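Local coordinates for phytanoyl-CoA dioxygenase (Streptomyces malaysiense, PDB 6ZYL), which catalyses the beta-hydroxylation of the peptide thioholgamide as a non-heme monooxygenase, probably with iron and 2-oxoglutarate, at residues F76-L81 / L262-P267; V82-D87 / E268-Q273; W110-F115 / F230-D235; E247-L252 / Y280-R285. All coordinates share one frame; numbering follows the deposited sequence.

In the fold
Interaction 3 is the core contact: two antiparallel strands near the centre of the chain, joined by backbone hydrogen bonds and sealed by buried side chains. The other three lie farther out. Interactions 1 and 4 meet at the edge of the same sheet, where strand 262-263 runs beside strand 249-254; there lysine, glutamate, serine and arginine bond through charge and water, and E264 and S249 belong to one network. Interaction 2, the outermost, joins a helix start to a loop by backbone and carboxylate bonds. Interactions 1 and 2 are successive portions of the same two chain segments, linked by the R266-D87 salt bridge, whereas F232 of interaction 3 meets W85 of interaction 2.

Interaction 1 (F76-L81 / L262-P267); sequences FPKIHL and LPERRP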
# COMPACT_ATOMS: atom_id res chain seq x y z
N PHE A 76 -7.83 2.73 -5.26
CA PHE A 76 -7.35 1.36 -5.18
C PHE A 76 -7.90 0.57 -6.36
O PHE A 76 -8.92 0.97 -6.93
CB PHE A 76 -7.80 0.70 -3.87
CG PHE A 76 -9.24 0.29 -3.88
CD1 PHE A 76 -10.23 1.22 -3.62
CD2 PHE A 76 -9.62 -1.01 -4.18
CE1 PHE A 76 -11.56 0.86 -3.64
CE2 PHE A 76 -10.95 -1.38 -4.19
CZ PHE A 76 -11.93 -0.44 -3.92
N PRO A 77 -7.28 -0.55 -6.77
CA PRO A 77 -6.02 -1.09 -6.28
C PRO A 77 -4.89 -0.99 -7.29
O PRO A 77 -3.84 -1.62 -7.11
CB PRO A 77 -6.36 -2.56 -6.01
CG PRO A 77 -7.37 -2.88 -7.12
CD PRO A 77 -8.03 -1.56 -7.55
N LYS A 78 -5.09 -0.23 -8.36
CA LYS A 78 -4.15 -0.18 -9.47
C LYS A 78 -3.95 1.25 -9.96
O LYS A 78 -3.94 1.52 -11.16
CB LYS A 78 -4.63 -1.08 -10.62
CG LYS A 78 -4.89 -2.52 -10.23
CD LYS A 78 -3.60 -3.31 -10.11
CE LYS A 78 -3.87 -4.76 -9.72
NZ LYS A 78 -2.66 -5.62 -9.86
N ILE A 79 -3.77 2.18 -9.03
CA ILE A 79 -3.56 3.57 -9.42
C ILE A 79 -2.37 3.68 -10.36
O ILE A 79 -2.40 4.44 -11.35
CB ILE A 79 -3.37 4.46 -8.18
CG1 ILE A 79 -4.50 4.25 -7.18
CG2 ILE A 79 -3.28 5.93 -8.58
CD1 ILE A 79 -4.26 4.92 -5.83
N HIS A 80 -1.31 2.92 -10.09
CA HIS A 80 -0.07 3.02 -10.85
C HIS A 80 -0.22 2.59 -12.30
O HIS A 80 0.70 2.82 -13.09
CB HIS A 80 1.01 2.16 -10.18
CG HIS A 80 0.62 0.72 -10.00
ND1 HIS A 80 -0.35 0.32 -9.11
CD2 HIS A 80 1.07 -0.40 -10.60
CE1 HIS A 80 -0.49 -0.99 -9.17
NE2 HIS A 80 0.36 -1.46 -10.06
N LEU A 81 -1.33 1.97 -12.68
CA LEU A 81 -1.53 1.56 -14.06
C LEU A 81 -2.15 2.65 -14.93
O LEU A 81 -2.14 2.52 -16.16
CB LEU A 81 -2.41 0.30 -14.12
CG LEU A 81 -1.85 -0.97 -13.47
CD1 LEU A 81 -2.76 -2.16 -13.79
CD2 LEU A 81 -0.42 -1.25 -13.89
N LEU A 262 0.07 -12.71 -14.12
CA LEU A 262 0.05 -12.16 -15.47
C LEU A 262 0.70 -10.77 -15.45
O LEU A 262 0.45 -9.98 -14.53
CB LEU A 262 -1.38 -12.07 -15.99
CG LEU A 262 -2.09 -13.41 -16.19
CD1 LEU A 262 -3.58 -13.21 -16.39
CD2 LEU A 262 -1.48 -14.17 -17.36
N PRO A 263 1.55 -10.46 -16.43
CA PRO A 263 2.28 -9.18 -16.37
C PRO A 263 1.41 -8.00 -16.76
O PRO A 263 0.58 -8.08 -17.67
CB PRO A 263 3.44 -9.39 -17.36
CG PRO A 263 2.93 -10.41 -18.33
CD PRO A 263 1.98 -11.30 -17.56
N GLU A 264 1.61 -6.89 -16.05
CA GLU A 264 0.97 -5.62 -16.34
C GLU A 264 1.96 -4.72 -17.07
O GLU A 264 3.11 -5.08 -17.30
CB GLU A 264 0.45 -4.99 -15.05
CG GLU A 264 -0.74 -5.74 -14.45
CD GLU A 264 -1.00 -5.40 -12.99
OE1 GLU A 264 -0.18 -4.70 -12.38
OE2 GLU A 264 -2.04 -5.86 -12.46
N ARG A 265 1.49 -3.53 -17.46
CA ARG A 265 2.31 -2.59 -18.20
C ARG A 265 2.24 -1.21 -17.55
O ARG A 265 1.23 -0.84 -16.94
CB ARG A 265 1.86 -2.47 -19.67
CG ARG A 265 1.32 -3.76 -20.27
CD ARG A 265 1.55 -3.80 -21.78
NE ARG A 265 0.57 -3.00 -22.51
CZ ARG A 265 -0.59 -3.46 -22.97
NH1 ARG A 265 -0.93 -4.73 -22.77
NH2 ARG A 265 -1.42 -2.65 -23.63
N ARG A 266 3.32 -0.45 -17.70
CA ARG A 266 3.33 0.92 -17.22
C ARG A 266 2.51 1.80 -18.15
O ARG A 266 2.52 1.59 -19.37
CB ARG A 266 4.76 1.46 -17.14
CG ARG A 266 5.70 0.64 -16.29
CD ARG A 266 7.09 1.26 -16.28
NE ARG A 266 7.10 2.57 -15.64
CZ ARG A 266 8.20 3.24 -15.31
NH1 ARG A 266 9.39 2.73 -15.57
NH2 ARG A 266 8.11 4.42 -14.72
N PRO A 267 1.80 2.80 -17.63
CA PRO A 267 1.05 3.71 -18.50
C PRO A 267 1.99 4.62 -19.29
O PRO A 267 2.94 5.18 -18.74
CB PRO A 267 0.17 4.51 -17.53
CG PRO A 267 0.98 4.53 -16.25
CD PRO A 267 1.70 3.19 -16.20
O HOH W 1 -0.03 -4.22 -9.86
O HOH W 2 -1.09 0.49 -17.66
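K78 and E264 form a salt bridge, NZ lying 2.7 Å from E264 OE2 and using the syn lone pair of that oxygen. A bend at chi2 (-78°) turns the lysine chain so that it crosses the glutamate at about a right angle. The ammonium also bonds to W110 O, and OE2 is shared with S249 OG, so both charges have second partners. The other carboxylate oxygen, E264 OE1, accepts a hydrogen bond from water 1 at 2.6 Å. That water takes one from K78 NZ and lies in the ring plane of H80, 2.8 Å from NE2, while H80 ND1 bonds to T112 OG1. Histidine suits this spot because its two nitrogens face separate partners. A leucine in place of E264 would probably leave the buried K78 amine without its counter-charge and water 1 without the carboxylate that accepts from it. L81 CD1 packs against E264 CD at 3.8 Å. Water 2 donates to L81 O and R265 O, and the P267 ring closes over the same loop, CB 3.3 Å from L81 O. The 76-81 loop touches strand 107-117 through I79 and helix 273-295 through L81, whose neighbour E264 also meets A282; P267 rests on helix 84-90.

Interaction 2 (V82-D87 / E268-Q273); sequences VASWAD and ESDFDQ
V82 and F271 bring the two backbones together: F271 N donates an almost straight bond to V82 O, 3.1 Å long. The same oxygen lies 3.6 Å from D270 CA in a CA-H...O contact. On the 268-273 side the chain reverses in a type II beta turn from S269 to D272, closed by D272 N bonding to S269 O. F271 holds its third position with a positive phi of 57°, a conformation that glycine adopts more easily than a residue with a side chain. On the other side A83 is the N-cap of helix 84-90, and the loop lends that helix start a carboxylate. D270 OD1 accepts from S84 N at 2.7 Å with an N-H...O angle of 177°, the donor lying above the carboxylate plane. The aspartate's CG is anti to its own carbonyl carbon (chi1 -77°), which turns the group toward the first helical turn. Its short, negatively charged side chain suits a helix N-terminus, where the helix dipole would probably favour it. Two waters extend the grip: water 4 accepts from W85 N and donates to D270 OD1, while water 3 accepts from D270 N, donates to D270 OD2 and bonds to S84 OG. F271 meanwhile packs on Y59 and V63 of helix 46-66, a largely apolar seat fit for a phenylalanine.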
# COMPACT_ATOMS: atom_id res chain seq x y z
N VAL A 82 -2.68 3.71 -14.33
CA VAL A 82 -3.32 4.78 -15.10
C VAL A 82 -2.76 6.16 -14.80
O VAL A 82 -2.92 7.08 -15.63
CB VAL A 82 -4.84 4.78 -14.87
CG1 VAL A 82 -5.47 3.52 -15.45
CG2 VAL A 82 -5.16 4.91 -13.39
N ALA A 83 -2.11 6.39 -13.66
CA ALA A 83 -1.69 7.72 -13.24
C ALA A 83 -0.17 7.82 -13.25
O ALA A 83 0.51 7.01 -12.61
CB ALA A 83 -2.24 8.06 -11.85
N SER A 84 0.35 8.82 -13.95
CA SER A 84 1.80 8.96 -14.08
C SER A 84 2.46 9.21 -12.73
O SER A 84 3.57 8.72 -12.48
CB SER A 84 2.12 10.09 -15.06
OG SER A 84 1.75 9.75 -16.38
N TRP A 85 1.81 9.97 -11.85
CA TRP A 85 2.42 10.26 -10.55
C TRP A 85 2.57 8.98 -9.73
O TRP A 85 3.59 8.80 -9.05
CB TRP A 85 1.59 11.29 -9.79
CG TRP A 85 0.24 10.81 -9.33
CD1 TRP A 85 -0.95 10.96 -9.98
CD2 TRP A 85 -0.05 10.10 -8.12
NE1 TRP A 85 -1.96 10.39 -9.26
CE2 TRP A 85 -1.44 9.85 -8.11
CE3 TRP A 85 0.73 9.65 -7.05
CZ2 TRP A 85 -2.06 9.17 -7.07
CZ3 TRP A 85 0.10 8.97 -6.02
CH2 TRP A 85 -1.28 8.74 -6.04
N ALA A 86 1.58 8.09 -9.79
CA ALA A 86 1.69 6.82 -9.07
C ALA A 86 2.70 5.90 -9.75
O ALA A 86 3.50 5.24 -9.07
CB ALA A 86 0.32 6.15 -8.99
N ASP A 87 2.69 5.85 -11.08
CA ASP A 87 3.69 5.07 -11.80
C ASP A 87 5.10 5.50 -11.41
O ASP A 87 5.99 4.66 -11.24
CB ASP A 87 3.48 5.21 -13.30
CG ASP A 87 4.67 4.70 -14.11
OD1 ASP A 87 4.74 3.48 -14.34
OD2 ASP A 87 5.52 5.53 -14.50
N GLU A 268 1.72 4.75 -20.59
CA GLU A 268 2.51 5.66 -21.41
C GLU A 268 2.22 7.12 -21.07
O GLU A 268 3.12 7.96 -21.14
CB GLU A 268 2.25 5.40 -22.89
CG GLU A 268 2.61 4.00 -23.35
CD GLU A 268 4.11 3.75 -23.34
OE1 GLU A 268 4.87 4.69 -23.64
OE2 GLU A 268 4.52 2.61 -23.03
N SER A 269 0.98 7.42 -20.71
CA SER A 269 0.60 8.77 -20.29
C SER A 269 -0.67 8.66 -19.46
O SER A 269 -1.36 7.64 -19.47
CB SER A 269 0.38 9.69 -21.50
OG SER A 269 -0.57 9.15 -22.40
N ASP A 270 -0.97 9.74 -18.74
CA ASP A 270 -2.13 9.77 -17.86
C ASP A 270 -3.40 9.41 -18.63
O ASP A 270 -3.72 10.04 -19.64
CB ASP A 270 -2.28 11.15 -17.23
CG ASP A 270 -1.30 11.38 -16.09
OD1 ASP A 270 -1.36 10.64 -15.09
OD2 ASP A 270 -0.47 12.31 -16.21
N PHE A 271 -4.11 8.39 -18.15
CA PHE A 271 -5.39 7.96 -18.71
C PHE A 271 -5.29 7.60 -20.19
O PHE A 271 -6.29 7.67 -20.92
CB PHE A 271 -6.46 9.04 -18.51
CG PHE A 271 -6.53 9.57 -17.10
CD1 PHE A 271 -6.77 8.71 -16.04
CD2 PHE A 271 -6.36 10.92 -16.85
CE1 PHE A 271 -6.84 9.19 -14.75
CE2 PHE A 271 -6.43 11.41 -15.55
CZ PHE A 271 -6.67 10.54 -14.50
N ASP A 272 -4.11 7.21 -20.67
CA ASP A 272 -3.97 6.72 -22.03
C ASP A 272 -4.92 5.53 -22.24
O ASP A 272 -5.05 4.67 -21.37
CB ASP A 272 -2.53 6.31 -22.29
CG ASP A 272 -2.38 5.46 -23.54
OD1 ASP A 272 -2.60 5.99 -24.65
OD2 ASP A 272 -2.04 4.27 -23.40
N GLN A 273 -5.58 5.51 -23.39
CA GLN A 273 -6.66 4.54 -23.60
C GLN A 273 -6.18 3.11 -23.42
O GLN A 273 -6.90 2.27 -22.87
CB GLN A 273 -7.28 4.73 -24.99
CG GLN A 273 -8.54 3.91 -25.22
CD GLN A 273 -9.65 4.25 -24.24
OE1 GLN A 273 -10.06 5.41 -24.13
NE2 GLN A 273 -10.15 3.24 -23.53
O HOH W 3 0.98 11.91 -18.65
O HOH W 4 -0.27 12.16 -12.97

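Interaction 3 (W110-F115 / F230-D235); sequences WSTNLF and FNFAID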
# COMPACT_ATOMS: atom_id res chain seq x y z
N TRP A 110 2.14 -5.32 -6.58
CA TRP A 110 0.89 -6.08 -6.56
C TRP A 110 -0.34 -5.19 -6.43
O TRP A 110 -1.39 -5.52 -6.98
CB TRP A 110 0.92 -7.09 -5.41
CG TRP A 110 -0.26 -8.00 -5.35
CD1 TRP A 110 -0.49 -9.10 -6.12
CD2 TRP A 110 -1.39 -7.88 -4.48
NE1 TRP A 110 -1.68 -9.68 -5.78
CE2 TRP A 110 -2.26 -8.95 -4.77
CE3 TRP A 110 -1.75 -6.97 -3.48
CZ2 TRP A 110 -3.46 -9.14 -4.10
CZ3 TRP A 110 -2.94 -7.16 -2.81
CH2 TRP A 110 -3.79 -8.23 -3.13
N SER A 111 -0.22 -4.06 -5.74
CA SER A 111 -1.34 -3.13 -5.63
C SER A 111 -0.82 -1.77 -5.16
O SER A 111 0.29 -1.66 -4.64
CB SER A 111 -2.41 -3.64 -4.66
OG SER A 111 -2.10 -3.28 -3.33
N THR A 112 -1.65 -0.75 -5.36
CA THR A 112 -1.43 0.57 -4.77
C THR A 112 -2.72 1.05 -4.14
O THR A 112 -3.82 0.72 -4.60
CB THR A 112 -0.93 1.60 -5.80
OG1 THR A 112 -1.77 1.58 -6.97
CG2 THR A 112 0.51 1.31 -6.20
N ASN A 113 -2.58 1.83 -3.07
CA ASN A 113 -3.72 2.34 -2.32
C ASN A 113 -3.46 3.79 -1.94
O ASN A 113 -2.34 4.14 -1.54
CB ASN A 113 -3.97 1.53 -1.04
CG ASN A 113 -4.79 0.28 -1.29
OD1 ASN A 113 -6.02 0.32 -1.28
ND2 ASN A 113 -4.11 -0.83 -1.50
N LEU A 114 -4.48 4.62 -2.06
CA LEU A 114 -4.48 5.96 -1.47
C LEU A 114 -5.25 5.88 -0.16
O LEU A 114 -6.42 5.52 -0.14
CB LEU A 114 -5.12 6.98 -2.41
CG LEU A 114 -4.16 7.79 -3.28
CD1 LEU A 114 -4.95 8.61 -4.30
CD2 LEU A 114 -3.26 8.69 -2.44
N PHE A 115 -4.57 6.20 0.94
CA PHE A 115 -5.18 6.25 2.27
C PHE A 115 -5.19 7.72 2.69
O PHE A 115 -4.16 8.27 3.10
CB PHE A 115 -4.41 5.38 3.26
CG PHE A 115 -4.49 3.91 2.96
CD1 PHE A 115 -5.71 3.30 2.73
CD2 PHE A 115 -3.34 3.15 2.90
CE1 PHE A 115 -5.78 1.95 2.45
CE2 PHE A 115 -3.40 1.80 2.62
CZ PHE A 115 -4.62 1.19 2.40
N PHE A 230 -2.37 12.48 3.67
CA PHE A 230 -2.33 11.72 2.41
C PHE A 230 -1.19 10.72 2.46
O PHE A 230 -0.03 11.10 2.63
CB PHE A 230 -2.14 12.65 1.21
CG PHE A 230 -3.36 13.45 0.84
CD1 PHE A 230 -3.78 14.49 1.65
CD2 PHE A 230 -4.07 13.16 -0.31
CE1 PHE A 230 -4.90 15.23 1.31
CE2 PHE A 230 -5.19 13.89 -0.65
CZ PHE A 230 -5.61 14.93 0.16
N ASN A 231 -1.51 9.44 2.28
CA ASN A 231 -0.51 8.39 2.22
C ASN A 231 -0.79 7.48 1.03
O ASN A 231 -1.94 7.18 0.71
CB ASN A 231 -0.50 7.58 3.52
CG ASN A 231 -0.02 8.41 4.70
OD1 ASN A 231 -0.80 9.15 5.31
ND2 ASN A 231 1.27 8.30 5.02
N PHE A 232 0.29 7.06 0.37
CA PHE A 232 0.25 6.25 -0.84
C PHE A 232 0.95 4.94 -0.52
O PHE A 232 2.16 4.92 -0.26
CB PHE A 232 0.92 6.99 -1.99
CG PHE A 232 0.99 6.21 -3.27
CD1 PHE A 232 -0.16 5.92 -3.99
CD2 PHE A 232 2.21 5.79 -3.76
CE1 PHE A 232 -0.08 5.20 -5.17
CE2 PHE A 232 2.29 5.07 -4.93
CZ PHE A 232 1.14 4.78 -5.64
N ALA A 233 0.19 3.84 -0.51
CA ALA A 233 0.69 2.54 -0.08
C ALA A 233 0.93 1.65 -1.29
O ALA A 233 0.12 1.60 -2.22
CB ALA A 233 -0.31 1.87 0.86
N ILE A 234 2.05 0.93 -1.26
CA ILE A 234 2.49 0.10 -2.37
C ILE A 234 2.80 -1.29 -1.84
O ILE A 234 3.63 -1.44 -0.94
CB ILE A 234 3.74 0.67 -3.07
CG1 ILE A 234 3.61 2.18 -3.27
CG2 ILE A 234 3.97 -0.02 -4.41
CD1 ILE A 234 4.95 2.87 -3.54
N ASP A 235 2.14 -2.30 -2.39
CA ASP A 235 2.41 -3.69 -2.04
C ASP A 235 3.45 -4.26 -2.99
O ASP A 235 3.20 -4.36 -4.20
CB ASP A 235 1.13 -4.52 -2.08
CG ASP A 235 0.21 -4.22 -0.93
OD1 ASP A 235 0.71 -4.05 0.20
OD2 ASP A 235 -1.02 -4.15 -1.15
O HOH W 5 -1.34 -0.92 -1.20
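N113 and A233 form a hydrogen-bonded pair between antiparallel strands in the main sheet of the double-stranded beta-helix fold expected of the PhyH family. N113 N reaches A233 O at 2.8 Å, and A233 N returns to N113 O at 2.7 Å. F115 and N231 pair likewise, F115 N lying 2.8 Å from N231 O. L114 faces F232 between these pairs and T112 faces I234 beyond N113-A233, on an apolar side. There T112 CG2 meets F232 CZ at 3.6 Å; F232 has its CG anti to the backbone N (chi1 177°), which lays the ring across the neighbouring strand. W85 and A86 of helix 84-90 pack on this ring, W85 edge-to-face. On the opposite side, small A233 accepts the ring of F115, CB 3.6 Å from F115 CE2, and N113 CB sits over one face, toward its rim. A tartaric acid, probably from the crystallisation liquor, lies about 3 Å from the F115 side chain and may mark a pocket. D235 OD1 is held by a salt bridge to R145. Its OD2 lies at the edge of the W110 ring and accepts from S111 OG at 2.6 Å, on the anti side and 27° out of the carboxylate plane.

Interaction 4 (E247-L252 / Y280-R285); sequences EDSALL and YSAVTR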
# COMPACT_ATOMS: atom_id res chain seq x y z
N GLU A 247 -7.04 -16.18 -10.88
CA GLU A 247 -6.10 -15.47 -11.73
C GLU A 247 -5.75 -14.12 -11.12
O GLU A 247 -6.62 -13.40 -10.62
CB GLU A 247 -6.72 -15.31 -13.12
CG GLU A 247 -5.94 -14.49 -14.11
CD GLU A 247 -6.76 -14.24 -15.37
OE1 GLU A 247 -6.94 -15.19 -16.16
OE2 GLU A 247 -7.23 -13.10 -15.56
N ASP A 248 -4.46 -13.78 -11.16
CA ASP A 248 -3.96 -12.54 -10.57
C ASP A 248 -2.92 -11.93 -11.50
O ASP A 248 -2.36 -12.60 -12.37
CB ASP A 248 -3.35 -12.79 -9.18
CG ASP A 248 -3.48 -11.59 -8.25
OD1 ASP A 248 -3.85 -10.49 -8.73
OD2 ASP A 248 -3.20 -11.74 -7.04
N SER A 249 -2.67 -10.63 -11.30
CA SER A 249 -1.70 -9.91 -12.11
C SER A 249 -0.94 -8.92 -11.24
O SER A 249 -1.37 -8.55 -10.15
CB SER A 249 -2.38 -9.18 -13.29
OG SER A 249 -3.36 -8.26 -12.84
N ALA A 250 0.22 -8.50 -11.75
CA ALA A 250 1.12 -7.61 -11.03
C ALA A 250 2.08 -6.99 -12.04
O ALA A 250 2.16 -7.43 -13.19
CB ALA A 250 1.88 -8.35 -9.93
N LEU A 251 2.80 -5.97 -11.60
CA LEU A 251 3.70 -5.21 -12.46
C LEU A 251 5.14 -5.53 -12.09
O LEU A 251 5.57 -5.27 -10.96
CB LEU A 251 3.44 -3.71 -12.35
CG LEU A 251 4.32 -2.82 -13.23
CD1 LEU A 251 4.07 -3.10 -14.70
CD2 LEU A 251 4.11 -1.35 -12.90
N LEU A 252 5.89 -6.07 -13.05
CA LEU A 252 7.30 -6.36 -12.84
C LEU A 252 8.09 -5.06 -12.76
O LEU A 252 8.00 -4.21 -13.66
CB LEU A 252 7.82 -7.23 -13.97
CG LEU A 252 9.29 -7.63 -13.98
CD1 LEU A 252 9.60 -8.56 -12.83
CD2 LEU A 252 9.63 -8.28 -15.32
N TYR A 280 -9.04 -1.50 -16.47
CA TYR A 280 -10.30 -2.20 -16.30
C TYR A 280 -10.08 -3.70 -16.14
O TYR A 280 -10.67 -4.35 -15.27
CB TYR A 280 -11.22 -1.93 -17.50
CG TYR A 280 -11.53 -0.47 -17.74
CD1 TYR A 280 -11.63 0.42 -16.68
CD2 TYR A 280 -11.72 0.01 -19.02
CE1 TYR A 280 -11.91 1.76 -16.90
CE2 TYR A 280 -12.00 1.34 -19.25
CZ TYR A 280 -12.10 2.21 -18.19
OH TYR A 280 -12.38 3.54 -18.41
N SER A 281 -9.22 -4.27 -16.99
CA SER A 281 -8.97 -5.71 -16.94
C SER A 281 -8.29 -6.10 -15.62
O SER A 281 -8.68 -7.08 -14.98
CB SER A 281 -8.10 -6.12 -18.13
OG SER A 281 -7.92 -7.53 -18.16
N ALA A 282 -7.29 -5.33 -15.21
CA ALA A 282 -6.53 -5.69 -14.01
C ALA A 282 -7.37 -5.52 -12.75
O ALA A 282 -7.30 -6.34 -11.83
CB ALA A 282 -5.26 -4.86 -13.92
N VAL A 283 -8.17 -4.45 -12.68
CA VAL A 283 -9.00 -4.23 -11.50
C VAL A 283 -10.11 -5.27 -11.42
O VAL A 283 -10.39 -5.82 -10.35
CB VAL A 283 -9.56 -2.80 -11.49
CG1 VAL A 283 -10.51 -2.60 -10.31
CG2 VAL A 283 -8.43 -1.78 -11.44
N THR A 284 -10.76 -5.55 -12.55
CA THR A 284 -11.77 -6.60 -12.58
C THR A 284 -11.19 -7.91 -12.08
O THR A 284 -11.81 -8.61 -11.26
CB THR A 284 -12.32 -6.77 -14.00
OG1 THR A 284 -12.98 -5.56 -14.42
CG2 THR A 284 -13.31 -7.93 -14.05
N ARG A 285 -10.00 -8.27 -12.56
CA ARG A 285 -9.34 -9.49 -12.12
C ARG A 285 -9.11 -9.47 -10.61
O ARG A 285 -9.38 -10.46 -9.92
CB ARG A 285 -8.01 -9.64 -12.87
CG ARG A 285 -7.17 -10.84 -12.49
CD ARG A 285 -5.85 -10.82 -13.29
NE ARG A 285 -6.10 -10.82 -14.73
CZ ARG A 285 -5.75 -9.84 -15.56
NH1 ARG A 285 -5.13 -8.76 -15.12
NH2 ARG A 285 -6.04 -9.95 -16.85
O HOH W 6 -9.28 -13.19 -10.71
O HOH W 7 -4.94 -7.63 -10.85
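This is a polar contact in which R285, on the C-terminal helix 273-295, reaches across to E247, in the loop leading into strand 249-254, and to S249 on that strand, near the edge of the main sheet. R285 NE donates to E247 OE2 at 2.7 Å with an angle of 171°, a salt bridge carried by a single N-H. The glutamate oxygen lies in the guanidinium plane but is met on its anti side, somewhat out of the carboxylate plane, and the two flat groups are turned 46° apart. The arginine chain, extended through chi2 and bent at chi3 (-58°), sets NE toward E247 and NH1 toward S249. The bond from NH1 to S249 OG, 2.9 Å, is weak; the serine's stronger partner is E264. Serine suits the place because its small hydroxyl can serve several groups: water 7 also donates to it, at 2.6 Å, and to A282 O. Water 6 joins E247 O with R285 O, tying backbone to backbone. The aliphatic part of the arginine packs on the backbone, CD 3.6 Å from D248 C. A methionine at R285 would probably leave the E247 carboxylate without this charge partner and free to turn. D248 adds salt bridges to R286 and R289 of the same helix. L262 of strand 262-263, the sheet's edge strand, touches E247, S249 and R285, and A282 meets L81 in the 76-81 loop.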